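Local coordinates for protein acetyl-CoA acetyltransferase (Elizabethkingia anophelis NUHP1, PDB 6BN2) that probably catalyses the reversible thiolase condensation of two acetyl-CoA molecules into acetoacetyl-CoA and free CoA, at residues 55-60 against 113-118; 14-19 against 47-52; 38-43 against 205-210. All coordinates share one frame; numbering follows the deposited sequence.

Interaction 1: residues 55-60 against 113-118; sequences EIQDVY and GDVEAI
Gln57 reaches across to residues 115-117 with both its backbone and its side chain, just where strands 59-62 and 117-125 come together as parallel neighbours in the sheet. Its backbone N donates to Ala117 O over 2.9 Å in a nearly straight bond. From there the side chain can be followed outward. CB rests on the CG1 methyl of Val115, 3.8 Å away, and also faces Ala117 O. CG lies anti to the carbonyl carbon (chi1 -69°), and an extended second torsion carries CD on toward the backbone of Val115 and Glu116. At the tip, OE1 accepts a short bond from Glu116 N at 2.7 Å, the N-H pointing almost straight at it while the nitrogen sits 34° out of the plane of the Gln57 carboxamide. Ala117 N adds a weak second bond to the same oxygen. On the other branch, Gln57 NE2 donates a hydrogen bond to a water 2.9 Å away. That water also makes a weak bond to Asp114 O.

Beyond this polar end the contact turns apolar. The Ile118 side chain runs past Asp58, its CG1 lying 3.4 Å from Asp58 O and its CD1 against Asp58 CB. CD1 also lies over one face of the Tyr60 ring, offset toward the rim, in a CH-pi contact 4.1 Å from the centroid. Helix 98-111 packs on Tyr60, Val115 and Ile118, while the Asp58 carboxylate turns to Lys101 of the second subunit.

The Gln57 amide is thus tied to the backbone leading into strand 117-125, and the backbone pairing continues from Gln57-Ala117 to Asp58-Val119. Asp58 N, by contrast, is buried with no partner in the model, which probably carries some cost.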
loop_
_atom_site.group_PDB
_atom_site.type_symbol
_atom_site.label_atom_id
_atom_site.label_comp_id
_atom_site.label_asym_id
_atom_site.label_seq_id
_atom_site.Cartn_x
_atom_site.Cartn_y
_atom_site.Cartn_z
ATOM N N GLU A 55 -11.285 10.937 -16.934
ATOM C CA GLU A 55 -9.913 11.106 -17.395
ATOM C C GLU A 55 -8.900 10.459 -16.454
ATOM O O GLU A 55 -7.756 10.214 -16.871
ATOM C CB GLU A 55 -9.583 12.589 -17.532
ATOM C CG GLU A 55 -10.355 13.318 -18.643
ATOM C CD GLU A 55 -9.796 13.070 -20.036
ATOM O OE1 GLU A 55 -8.770 12.367 -20.161
ATOM O OE2 GLU A 55 -10.372 13.603 -21.013
ATOM N N ILE A 56 -9.284 10.194 -15.203
ATOM C CA ILE A 56 -8.355 9.654 -14.203
ATOM C C ILE A 56 -8.133 8.168 -14.461
ATOM O O ILE A 56 -9.090 7.390 -14.513
ATOM C CB ILE A 56 -8.891 9.890 -12.782
ATOM C CG1 ILE A 56 -8.977 11.387 -12.485
ATOM C CG2 ILE A 56 -7.999 9.185 -11.748
ATOM C CD1 ILE A 56 -7.655 12.141 -12.736
ATOM N N GLN A 57 -6.866 7.758 -14.600
ATOM C CA GLN A 57 -6.573 6.371 -14.984
ATOM C C GLN A 57 -6.143 5.486 -13.824
ATOM O O GLN A 57 -6.064 4.256 -13.995
ATOM C CB GLN A 57 -5.493 6.344 -16.067
ATOM C CG GLN A 57 -6.008 6.911 -17.387
ATOM C CD GLN A 57 -4.890 7.078 -18.396
ATOM O OE1 GLN A 57 -4.280 8.143 -18.493
ATOM N NE2 GLN A 57 -4.597 6.009 -19.139
ATOM N N ASP A 58 -5.868 6.067 -12.661
ATOM C CA ASP A 58 -5.456 5.313 -11.483
ATOM C C ASP A 58 -5.565 6.266 -10.304
ATOM O O ASP A 58 -5.615 7.490 -10.472
ATOM C CB ASP A 58 -4.022 4.764 -11.621
ATOM C CG ASP A 58 -3.825 3.412 -10.919
ATOM O OD1 ASP A 58 -4.540 3.116 -9.935
ATOM O OD2 ASP A 58 -2.916 2.663 -11.348
ATOM N N VAL A 59 -5.621 5.685 -9.115
ATOM C CA VAL A 59 -5.713 6.425 -7.859
ATOM C C VAL A 59 -4.793 5.717 -6.881
ATOM O O VAL A 59 -5.000 4.529 -6.602
ATOM C CB VAL A 59 -7.141 6.437 -7.290
ATOM C CG1 VAL A 59 -7.168 7.155 -5.919
ATOM C CG2 VAL A 59 -8.149 7.096 -8.259
ATOM N N TYR A 60 -3.810 6.438 -6.338
ATOM C CA TYR A 60 -2.936 5.914 -5.283
ATOM C C TYR A 60 -3.178 6.734 -4.030
ATOM O O TYR A 60 -2.989 7.954 -4.053
ATOM C CB TYR A 60 -1.455 6.022 -5.639
ATOM C CG TYR A 60 -0.970 5.210 -6.823
ATOM C CD1 TYR A 60 0.284 5.464 -7.365
ATOM C CD2 TYR A 60 -1.755 4.210 -7.404
ATOM C CE1 TYR A 60 0.761 4.749 -8.439
ATOM C CE2 TYR A 60 -1.283 3.491 -8.497
ATOM C CZ TYR A 60 -0.025 3.757 -9.006
ATOM O OH TYR A 60 0.479 3.029 -10.079
ATOM N N GLY A 113 5.186 5.790 -19.002
ATOM C CA GLY A 113 4.340 5.811 -20.175
ATOM C C GLY A 113 2.975 5.192 -20.000
ATOM O O GLY A 113 2.233 5.085 -20.984
ATOM N N ASP A 114 2.605 4.806 -18.780
ATOM C CA ASP A 114 1.427 3.968 -18.600
ATOM C C ASP A 114 0.149 4.753 -18.379
ATOM O O ASP A 114 -0.934 4.251 -18.714
ATOM C CB ASP A 114 1.631 3.019 -17.422
ATOM C CG ASP A 114 2.689 1.998 -17.706
ATOM O OD1 ASP A 114 2.590 1.354 -18.768
ATOM O OD2 ASP A 114 3.613 1.861 -16.877
ATOM N N VAL A 115 0.233 5.958 -17.815
ATOM C CA VAL A 115 -0.956 6.782 -17.606
ATOM C C VAL A 115 -0.642 8.220 -17.989
ATOM O O VAL A 115 0.508 8.669 -17.914
ATOM C CB VAL A 115 -1.463 6.743 -16.148
ATOM C CG1 VAL A 115 -1.847 5.295 -15.734
ATOM C CG2 VAL A 115 -0.413 7.333 -15.218
ATOM N N GLU A 116 -1.692 8.946 -18.387
ATOM C CA GLU A 116 -1.603 10.371 -18.688
ATOM C C GLU A 116 -2.204 11.245 -17.599
ATOM O O GLU A 116 -1.888 12.437 -17.540
ATOM C CB GLU A 116 -2.317 10.681 -20.009
ATOM C CG GLU A 116 -1.781 9.884 -21.196
ATOM C CD GLU A 116 -0.408 10.344 -21.627
ATOM O OE1 GLU A 116 -0.238 11.551 -21.971
ATOM O OE2 GLU A 116 0.503 9.494 -21.637
ATOM N N ALA A 117 -3.058 10.686 -16.739
ATOM C CA ALA A 117 -3.666 11.450 -15.659
ATOM C C ALA A 117 -3.916 10.492 -14.513
ATOM O O ALA A 117 -4.441 9.396 -14.737
ATOM C CB ALA A 117 -4.987 12.112 -16.087
ATOM N N ILE A 118 -3.544 10.908 -13.301
ATOM C CA ILE A 118 -3.565 10.012 -12.151
ATOM C C ILE A 118 -3.771 10.845 -10.891
ATOM O O ILE A 118 -3.293 11.983 -10.801
ATOM C CB ILE A 118 -2.269 9.164 -12.111
ATOM C CG1 ILE A 118 -2.273 8.192 -10.918
ATOM C CG2 ILE A 118 -1.013 10.033 -12.110
ATOM C CD1 ILE A 118 -1.205 7.069 -11.071
HETATM O O HOH W 1 -2.557 6.077 -21.197
#

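Interaction 2: residues 14-19 against 47-52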
loop_
_atom_site.group_PDB
_atom_site.type_symbol
_atom_site.label_atom_id
_atom_site.label_comp_id
_atom_site.label_asym_id
_atom_site.label_seq_id
_atom_site.Cartn_x
_atom_site.Cartn_y
_atom_site.Cartn_z
ATOM N N ILE A 14 1.736 18.809 -11.761
ATOM C CA ILE A 14 0.659 18.805 -10.777
ATOM C C ILE A 14 -0.343 19.844 -11.239
ATOM O O ILE A 14 -0.009 21.035 -11.314
ATOM C CB ILE A 14 1.177 19.131 -9.368
ATOM C CG1 ILE A 14 2.174 18.061 -8.910
ATOM C CG2 ILE A 14 0.004 19.221 -8.384
ATOM C CD1 ILE A 14 3.002 18.508 -7.704
ATOM N N VAL A 15 -1.558 19.404 -11.571
ATOM C CA VAL A 15 -2.559 20.330 -12.101
ATOM C C VAL A 15 -3.584 20.736 -11.047
ATOM O O VAL A 15 -4.287 21.736 -11.244
ATOM C CB VAL A 15 -3.261 19.766 -13.362
ATOM C CG1 VAL A 15 -2.281 19.718 -14.543
ATOM C CG2 VAL A 15 -3.890 18.399 -13.112
ATOM N N SER A 16 -3.697 19.997 -9.947
ATOM C CA SER A 16 -4.511 20.449 -8.824
ATOM C C SER A 16 -3.990 19.770 -7.567
ATOM O O SER A 16 -3.346 18.719 -7.630
ATOM C CB SER A 16 -5.996 20.144 -9.041
ATOM O OG SER A 16 -6.202 18.749 -9.087
ATOM N N ALA A 17 -4.265 20.396 -6.426
ATOM C CA ALA A 17 -3.714 19.933 -5.151
ATOM C C ALA A 17 -4.545 20.517 -4.022
ATOM O O ALA A 17 -4.608 21.745 -3.880
ATOM C CB ALA A 17 -2.243 20.354 -5.011
ATOM N N VAL A 18 -5.200 19.660 -3.230
ATOM C CA VAL A 18 -6.073 20.151 -2.159
ATOM C C VAL A 18 -5.931 19.263 -0.929
ATOM O O VAL A 18 -5.349 18.175 -0.971
ATOM C CB VAL A 18 -7.561 20.211 -2.570
ATOM C CG1 VAL A 18 -7.766 21.034 -3.828
ATOM C CG2 VAL A 18 -8.111 18.766 -2.766
ATOM N N ARG A 19 -6.493 19.744 0.183
ATOM C CA ARG A 19 -6.514 18.958 1.411
ATOM C C ARG A 19 -7.774 19.298 2.186
ATOM O O ARG A 19 -8.286 20.409 2.073
ATOM C CB ARG A 19 -5.295 19.256 2.293
ATOM C CG ARG A 19 -5.253 20.731 2.778
ATOM C CD ARG A 19 -4.059 20.865 3.678
ATOM N NE ARG A 19 -3.895 22.139 4.381
ATOM C CZ ARG A 19 -4.359 22.381 5.604
ATOM N NH1 ARG A 19 -5.132 21.486 6.223
ATOM N NH2 ARG A 19 -4.059 23.528 6.200
ATOM N N ASP A 47 -12.687 18.968 -8.735
ATOM C CA ASP A 47 -13.554 20.136 -8.868
ATOM C C ASP A 47 -12.763 21.411 -9.144
ATOM O O ASP A 47 -13.269 22.309 -9.830
ATOM C CB ASP A 47 -14.400 20.301 -7.601
ATOM C CG ASP A 47 -15.582 19.323 -7.524
ATOM O OD1 ASP A 47 -15.927 18.674 -8.536
ATOM O OD2 ASP A 47 -16.190 19.218 -6.429
ATOM N N LYS A 48 -11.535 21.521 -8.613
ATOM C CA LYS A 48 -10.734 22.730 -8.810
ATOM C C LYS A 48 -10.459 22.999 -10.279
ATOM O O LYS A 48 -10.308 24.160 -10.680
ATOM C CB LYS A 48 -9.387 22.622 -8.082
ATOM C CG LYS A 48 -9.454 22.791 -6.573
ATOM C CD LYS A 48 -9.610 24.256 -6.168
ATOM C CE LYS A 48 -9.633 24.401 -4.643
ATOM N NZ LYS A 48 -9.849 25.833 -4.218
ATOM N N ILE A 49 -10.358 21.947 -11.086
ATOM C CA ILE A 49 -10.038 22.072 -12.498
ATOM C C ILE A 49 -11.178 21.590 -13.389
ATOM O O ILE A 49 -10.983 21.417 -14.595
ATOM C CB ILE A 49 -8.728 21.335 -12.828
ATOM C CG1 ILE A 49 -8.765 19.903 -12.280
ATOM C CG2 ILE A 49 -7.547 22.078 -12.208
ATOM C CD1 ILE A 49 -7.608 19.030 -12.748
ATOM N N ASN A 50 -12.366 21.376 -12.810
ATOM C CA ASN A 50 -13.548 20.922 -13.547
ATOM C C ASN A 50 -13.225 19.705 -14.411
ATOM O O ASN A 50 -13.636 19.609 -15.566
ATOM C CB ASN A 50 -14.132 22.052 -14.400
ATOM C CG ASN A 50 -15.554 21.766 -14.852
ATOM O OD1 ASN A 50 -16.293 21.034 -14.190
ATOM N ND2 ASN A 50 -15.940 22.337 -15.984
ATOM N N LEU A 51 -12.486 18.757 -13.839
ATOM C CA LEU A 51 -11.991 17.633 -14.625
ATOM C C LEU A 51 -13.046 16.541 -14.741
ATOM O O LEU A 51 -13.632 16.121 -13.737
ATOM C CB LEU A 51 -10.718 17.053 -13.995
ATOM C CG LEU A 51 -10.051 15.938 -14.811
ATOM C CD1 LEU A 51 -9.556 16.440 -16.164
ATOM C CD2 LEU A 51 -8.899 15.334 -14.018
ATOM N N ASN A 52 -13.284 16.087 -15.967
ATOM C CA ASN A 52 -14.112 14.907 -16.206
ATOM C C ASN A 52 -13.515 13.740 -15.426
ATOM O O ASN A 52 -12.366 13.363 -15.693
ATOM C CB ASN A 52 -14.146 14.612 -17.708
ATOM C CG ASN A 52 -14.932 13.355 -18.059
ATOM O OD1 ASN A 52 -15.422 12.637 -17.191
ATOM N ND2 ASN A 52 -15.059 13.093 -19.353
#
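An apolar contact without hydrogen bonds sets Val15, Ser16 and Val18, on strand 12-24 inside the large mixed sheet, against Lys48 and Ile49 at the C-terminal end of helix 34-48. Ile49 reaches Val15 and Ser16 with both its branches. Its CG2 comes down 3.4 Å from Val15 O and also meets Ser16 CB. The other branch begins with CG1 between the backbone N and the carbonyl carbon (chi1 50°), and its CD1 meets Val15 CG2 at 3.8 Å, the two side chains crossing at about a right angle. Ser16 is modelled in two conformers; in the one described here OG bonds to Ala45 O in the helix, a placement that stays provisional. Farther along, Val18 CG1 nestles against the aliphatic part of Lys48, 3.7 Å from CG and close to CE, while the Lys48 ammonium goes on to a salt bridge with Glu204.

The helix ends here in a Schellman motif with Asn50, at positive phi, as C-prime residue. Strand 12-24, helix 34-48 and strand 59-62 then form a beta-alpha-beta crossover that passes over two intervening strands, 258-268 and 117-125, the opening unit of the thiolase fold.

Interaction 3: residues 38-43 against 205-210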
loop_
_atom_site.group_PDB
_atom_site.type_symbol
_atom_site.label_atom_id
_atom_site.label_comp_id
_atom_site.label_asym_id
_atom_site.label_seq_id
_atom_site.Cartn_x
_atom_site.Cartn_y
_atom_site.Cartn_z
ATOM N N GLY A 38 -10.857 10.860 2.290
ATOM C CA GLY A 38 -10.185 10.733 1.004
ATOM C C GLY A 38 -11.094 11.115 -0.151
ATOM O O GLY A 38 -10.664 11.783 -1.095
ATOM N N ALA A 39 -12.363 10.691 -0.089
ATOM C CA ALA A 39 -13.329 11.069 -1.121
ATOM C C ALA A 39 -13.481 12.583 -1.229
ATOM O O ALA A 39 -13.551 13.124 -2.338
ATOM C CB ALA A 39 -14.685 10.428 -0.831
ATOM N N VAL A 40 -13.551 13.276 -0.087
ATOM C CA VAL A 40 -13.692 14.733 -0.108
ATOM C C VAL A 40 -12.482 15.373 -0.775
ATOM O O VAL A 40 -12.616 16.306 -1.588
ATOM C CB VAL A 40 -13.891 15.271 1.324
ATOM C CG1 VAL A 40 -13.818 16.805 1.324
ATOM C CG2 VAL A 40 -15.244 14.801 1.896
ATOM N N ALA A 41 -11.278 14.885 -0.442
ATOM C CA ALA A 41 -10.077 15.483 -1.013
ATOM C C ALA A 41 -9.991 15.204 -2.507
ATOM O O ALA A 41 -9.676 16.104 -3.297
ATOM C CB ALA A 41 -8.826 14.970 -0.285
ATOM N N ILE A 42 -10.275 13.964 -2.921
ATOM C CA ILE A 42 -10.184 13.642 -4.342
ATOM C C ILE A 42 -11.211 14.440 -5.131
ATOM O O ILE A 42 -10.901 15.010 -6.182
ATOM C CB ILE A 42 -10.360 12.129 -4.568
ATOM C CG1 ILE A 42 -9.201 11.351 -3.958
ATOM C CG2 ILE A 42 -10.450 11.843 -6.071
ATOM C CD1 ILE A 42 -9.472 9.818 -3.920
ATOM N N LYS A 43 -12.459 14.488 -4.645
ATOM C CA LYS A 43 -13.467 15.260 -5.358
ATOM C C LYS A 43 -13.071 16.728 -5.413
ATOM O O LYS A 43 -13.236 17.384 -6.442
ATOM C CB LYS A 43 -14.833 15.106 -4.696
ATOM C CG LYS A 43 -15.922 15.908 -5.411
ATOM C CD LYS A 43 -17.307 15.448 -5.012
ATOM C CE LYS A 43 -18.365 16.117 -5.896
ATOM N NZ LYS A 43 -18.338 17.586 -5.711
ATOM N N GLU A 205 -6.044 26.021 -0.719
ATOM C CA GLU A 205 -5.787 24.582 -0.739
ATOM C C GLU A 205 -6.799 23.765 0.057
ATOM O O GLU A 205 -6.890 22.550 -0.167
ATOM C CB GLU A 205 -4.378 24.288 -0.212
ATOM C CG GLU A 205 -4.197 24.439 1.302
ATOM C CD GLU A 205 -2.715 24.497 1.718
ATOM O OE1 GLU A 205 -2.304 23.705 2.594
ATOM O OE2 GLU A 205 -1.955 25.354 1.180
ATOM N N VAL A 206 -7.535 24.370 0.987
ATOM C CA VAL A 206 -8.393 23.607 1.895
ATOM C C VAL A 206 -9.786 23.472 1.303
ATOM O O VAL A 206 -10.403 24.461 0.880
ATOM C CB VAL A 206 -8.442 24.257 3.287
ATOM C CG1 VAL A 206 -9.508 23.572 4.151
ATOM C CG2 VAL A 206 -7.073 24.163 3.958
ATOM N N VAL A 207 -10.278 22.246 1.247
ATOM C CA VAL A 207 -11.647 21.964 0.831
ATOM C C VAL A 207 -12.423 21.507 2.060
ATOM O O VAL A 207 -11.943 20.638 2.799
ATOM C CB VAL A 207 -11.712 20.923 -0.304
ATOM C CG1 VAL A 207 -11.115 21.530 -1.578
ATOM C CG2 VAL A 207 -10.984 19.625 0.058
ATOM N N PRO A 208 -13.592 22.064 2.316
ATOM C CA PRO A 208 -14.295 21.773 3.570
ATOM C C PRO A 208 -14.946 20.401 3.558
ATOM O O PRO A 208 -15.214 19.808 2.508
ATOM C CB PRO A 208 -15.358 22.867 3.632
ATOM C CG PRO A 208 -15.637 23.166 2.155
ATOM C CD PRO A 208 -14.278 23.083 1.500
ATOM N N VAL A 209 -15.234 19.919 4.765
ATOM C CA VAL A 209 -15.924 18.651 4.978
ATOM C C VAL A 209 -17.286 18.956 5.567
ATOM O O VAL A 209 -17.376 19.619 6.605
ATOM C CB VAL A 209 -15.140 17.727 5.926
ATOM C CG1 VAL A 209 -15.904 16.418 6.125
ATOM C CG2 VAL A 209 -13.735 17.479 5.406
ATOM N N SER A 210 -18.337 18.455 4.928
ATOM C CA SER A 210 -19.685 18.581 5.460
ATOM C C SER A 210 -19.973 17.357 6.318
ATOM O O SER A 210 -19.786 16.224 5.868
ATOM C CB SER A 210 -20.701 18.701 4.324
ATOM O OG SER A 210 -22.017 18.784 4.831
#
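With chi1 at 171°, Val40 sets CG1 anti to its backbone N, and this single methyl makes every side-chain contact of residues 38-43 with Val207, Pro208 and Val209. The answering methyls are both CG2. On Val207 (chi1 -68°) that branch stands between the backbone N and the carbonyl carbon; on Val209 it is anti to the carbonyl carbon.

CG1 of Val40 comes 3.5 Å from Pro208 O, the nearest approach between the two segments. It also lies 4.1 Å from Val209 CG2, with the two valines crossing at about a right angle, and 4.2 Å from Val207 CG2. The Val207 methyl reaches farther over the helix, to 4.0 Å from Val40 O and near Ala41 CA. Between the two valines, Pro208 CB points away from the helix, and its carbonyl oxygen meets Val40 CG1.

Both valines belong to a chain that is pinned on its own account: Val207 pairs through its backbone with Arg19 on strand 12-24, and Val209 with Phe221 in a small antiparallel sheet. Ala41 also packs on Ala261 and Ala263 of strand 258-268.

No hydrogen bond or charge pair joins 38-43 to 205-210, and they bury a modest 155 Å² together. Between the two segments the contact is purely van der Waals; their directional bonds go to other partners.

Overall arrangement
From the N terminus, interaction 2 closes first: the chain leaves strand 12-24, runs through helix 34-48 and returns at 47-52. Before that loop is shut, residues 38-43 open interaction 3, which closes only at 205-210, so the two cross; a salt bridge between Arg19 NE and Glu205 OE1, 2.9 Å apart, joins them directly. Interaction 1 follows interaction 2 in series and is nested within the long loop of interaction 3. Leu51 packs on Ile56 between interactions 2 and 1, and Ile42 on Val59 between 3 and 1. Together they tie helix 34-48 to strand 12-24 and the 205-210 chain, and strand 59-62 to strand 117-125.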